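Local coordinates for serine-rich secreted cell wall anchored (LPXTG-motif ) protein (PDB 5NXK) that probably mediates adhesion of the gut bacterium Lactobacillus reuteri to its host as a cell-wall-anchored beta-solenoid adhesin, at residues S166-I171 / M188-T192. Sequence-based numbering, arbitrary orientation.
Sequences SNAINI and MWLLT
The hydroxyl of Ser166 donates a short hydrogen bond from OG to the carbonyl O of Leu191, at 2.7 Å. With chi1 near -172° the hydroxyl swings away from its own backbone N, to the carbonyl of Leu191, which it meets 25° out of the carbonyl plane. Serine suits the spot, its hydroxyl being small enough to sit against the facing main chain. CG2 of Thr192 rests 3.7 Å from OG of Ser166 and 3.5 Å from ND2 of Asn167, a nitrogen already satisfied by Ile200 O; Asn167 OD1 bonds Lys122 N, and Thr192 OG1 bonds Gly228 N.

Along the rest of the contact the touching groups are aliphatic. The forked Leu190 sets CD2 against the backbone N of Ile169 (3.7 Å) and CD1 against Ile169 CD1. Branched Ile169 offers two methyls to Met188: CG of Met188 lies 3.8 Å from CD1 of Ile169, and CE of Met188 approaches CG2 of Ile169. The long, unbranched thioether continues to Ile171 CD1. Strands 168-171 and 186-191 belong to different parallel sheets of the beta-solenoid; segments 168-171 and 188-191 run at 137°. Ile169, Met188 and Leu190 pack in the buried space between the sheets, with Leu126 of strand 122-127, Val203 of 200-205 and Leu225 of 221-226 alongside.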
ATOM      1  N   SER A 166       0.161   6.625  -3.690  1.00 22.62           N
ATOM      2  CA  SER A 166       0.625   8.002  -3.714  1.00 20.66           C
ATOM      3  C   SER A 166       0.330   8.788  -2.433  1.00 21.02           C
ATOM      4  O   SER A 166       1.216   9.469  -1.901  1.00 21.75           O
ATOM      5  CB  SER A 166       0.014   8.726  -4.916  1.00 24.50           C
ATOM      6  OG  SER A 166       0.602  10.005  -5.057  1.00 21.42           O
ATOM      7  N   ASN A 167      -0.903   8.718  -1.939  1.00 16.44           N
ATOM      8  CA  ASN A 167      -1.327   9.706  -0.935  1.00 23.21           C
ATOM      9  C   ASN A 167      -1.634   9.212   0.462  1.00 20.66           C
ATOM     10  O   ASN A 167      -1.366   9.923   1.436  1.00 25.44           O
ATOM     11  CB  ASN A 167      -2.551  10.458  -1.444  1.00 20.86           C
ATOM     12  CG  ASN A 167      -2.296  11.096  -2.778  1.00 21.06           C
ATOM     13  OD1 ASN A 167      -2.800  10.623  -3.794  1.00 22.74           O
ATOM     14  ND2 ASN A 167      -1.470  12.143  -2.799  1.00 19.61           N
ATOM     15  N   ALA A 168      -2.265   8.051   0.585  1.00 18.38           N
ATOM     16  CA  ALA A 168      -2.594   7.605   1.937  1.00 22.45           C
ATOM     17  C   ALA A 168      -2.650   6.103   2.102  1.00 22.32           C
ATOM     18  O   ALA A 168      -3.212   5.401   1.271  1.00 20.29           O
ATOM     19  CB  ALA A 168      -3.916   8.219   2.376  1.00 24.19           C
ATOM     20  N   ILE A 169      -2.037   5.606   3.167  1.00 18.14           N
ATOM     21  CA  ILE A 169      -2.287   4.231   3.596  1.00 23.47           C
ATOM     22  C   ILE A 169      -2.806   4.313   5.030  1.00 24.93           C
ATOM     23  O   ILE A 169      -2.118   4.808   5.928  1.00 22.32           O
ATOM     24  CB  ILE A 169      -1.028   3.359   3.509  1.00 22.59           C
ATOM     25  CG1 ILE A 169      -0.538   3.269   2.061  1.00 20.04           C
ATOM     26  CG2 ILE A 169      -1.293   1.956   4.032  1.00 20.15           C
ATOM     27  CD1 ILE A 169       0.774   2.541   1.949  1.00 23.49           C
ATOM     28  N   ASN A 170      -4.036   3.862   5.235  1.00 19.54           N
ATOM     29  CA  ASN A 170      -4.663   3.985   6.543  1.00 24.89           C
ATOM     30  C   ASN A 170      -4.880   2.604   7.135  1.00 29.47           C
ATOM     31  O   ASN A 170      -5.592   1.796   6.560  1.00 29.06           O
ATOM     32  CB  ASN A 170      -6.016   4.703   6.437  1.00 19.95           C
ATOM     33  CG  ASN A 170      -5.907   6.085   5.825  1.00 25.03           C
ATOM     34  OD1 ASN A 170      -5.106   6.912   6.262  1.00 25.45           O
ATOM     35  ND2 ASN A 170      -6.716   6.340   4.790  1.00 18.93           N
ATOM     36  N   ILE A 171      -4.312   2.350   8.301  1.00 22.99           N
ATOM     37  CA  ILE A 171      -4.605   1.129   9.038  1.00 22.88           C
ATOM     38  C   ILE A 171      -5.797   1.452   9.918  1.00 20.99           C
ATOM     39  O   ILE A 171      -5.726   2.311  10.794  1.00 29.03           O
ATOM     40  CB  ILE A 171      -3.410   0.626   9.886  1.00 24.15           C
ATOM     41  CG1 ILE A 171      -2.313   0.012   9.005  1.00 28.75           C
ATOM     42  CG2 ILE A 171      -3.852  -0.468  10.845  1.00 22.43           C
ATOM     43  CD1 ILE A 171      -1.635   0.952   8.042  1.00 27.42           C
ATOM     44  N   MET A 188       6.468   0.488   2.418  1.00 22.00           N
ATOM     45  CA  MET A 188       5.437   1.440   1.976  1.00 24.92           C
ATOM     46  C   MET A 188       6.109   2.661   1.383  1.00 25.93           C
ATOM     47  O   MET A 188       6.839   3.358   2.081  1.00 25.87           O
ATOM     48  CB  MET A 188       4.546   1.884   3.133  1.00 23.58           C
ATOM     49  CG  MET A 188       3.685   0.798   3.755  1.00 32.36           C
ATOM     50  SD  MET A 188       2.793   1.468   5.190  1.00 30.71           S
ATOM     51  CE  MET A 188       1.756   0.072   5.620  1.00 29.12           C
ATOM     52  N   TRP A 189       5.864   2.930   0.106  1.00 23.21           N
ATOM     53  CA  TRP A 189       6.432   4.100  -0.533  1.00 21.26           C
ATOM     54  C   TRP A 189       5.294   4.983  -1.014  1.00 25.88           C
ATOM     55  O   TRP A 189       4.565   4.617  -1.932  1.00 23.85           O
ATOM     56  CB  TRP A 189       7.334   3.711  -1.716  1.00 22.76           C
ATOM     57  CG  TRP A 189       8.188   4.836  -2.221  1.00 24.15           C
ATOM     58  CD1 TRP A 189       8.153   6.139  -1.815  1.00 24.14           C
ATOM     59  CD2 TRP A 189       9.237   4.752  -3.201  1.00 26.88           C
ATOM     60  NE1 TRP A 189       9.100   6.867  -2.483  1.00 24.26           N
ATOM     61  CE2 TRP A 189       9.780   6.042  -3.336  1.00 22.44           C
ATOM     62  CE3 TRP A 189       9.760   3.711  -3.978  1.00 26.91           C
ATOM     63  CZ2 TRP A 189      10.826   6.323  -4.220  1.00 25.86           C
ATOM     64  CZ3 TRP A 189      10.801   3.992  -4.849  1.00 25.18           C
ATOM     65  CH2 TRP A 189      11.323   5.284  -4.963  1.00 26.30           C
ATOM     66  N   LEU A 190       5.150   6.144  -0.385  1.00 21.57           N
ATOM     67  CA  LEU A 190       4.105   7.090  -0.742  1.00 21.78           C
ATOM     68  C   LEU A 190       4.789   8.317  -1.316  1.00 24.83           C
ATOM     69  O   LEU A 190       5.531   9.011  -0.619  1.00 30.67           O
ATOM     70  CB  LEU A 190       3.236   7.462   0.459  1.00 21.58           C
ATOM     71  CG  LEU A 190       2.462   6.339   1.171  1.00 22.81           C
ATOM     72  CD1 LEU A 190       3.322   5.619   2.212  1.00 19.25           C
ATOM     73  CD2 LEU A 190       1.164   6.866   1.795  1.00 21.40           C
ATOM     74  N   LEU A 191       4.548   8.556  -2.598  1.00 23.82           N
ATOM     75  CA  LEU A 191       5.220   9.616  -3.340  1.00 20.83           C
ATOM     76  C   LEU A 191       4.189  10.440  -4.113  1.00 20.02           C
ATOM     77  O   LEU A 191       3.242   9.886  -4.670  1.00 23.06           O
ATOM     78  CB  LEU A 191       6.258   9.009  -4.306  1.00 20.82           C
ATOM     79  CG  LEU A 191       7.114   9.917  -5.202  1.00 26.68           C
ATOM     80  CD1 LEU A 191       8.524   9.315  -5.392  1.00 20.06           C
ATOM     81  CD2 LEU A 191       6.437  10.166  -6.570  1.00 24.35           C
ATOM     82  N   THR A 192       4.363  11.754  -4.148  1.00 20.82           N
ATOM     83  CA  THR A 192       3.589  12.562  -5.086  1.00 23.12           C
ATOM     84  C   THR A 192       4.557  13.238  -6.042  1.00 24.36           C
ATOM     85  O   THR A 192       5.672  13.577  -5.679  1.00 25.11           O
ATOM     86  CB  THR A 192       2.715  13.627  -4.381  1.00 22.89           C
ATOM     87  OG1 THR A 192       3.559  14.655  -3.835  1.00 25.10           O
ATOM     88  CG2 THR A 192       1.909  12.999  -3.241  1.00 18.95           C
TER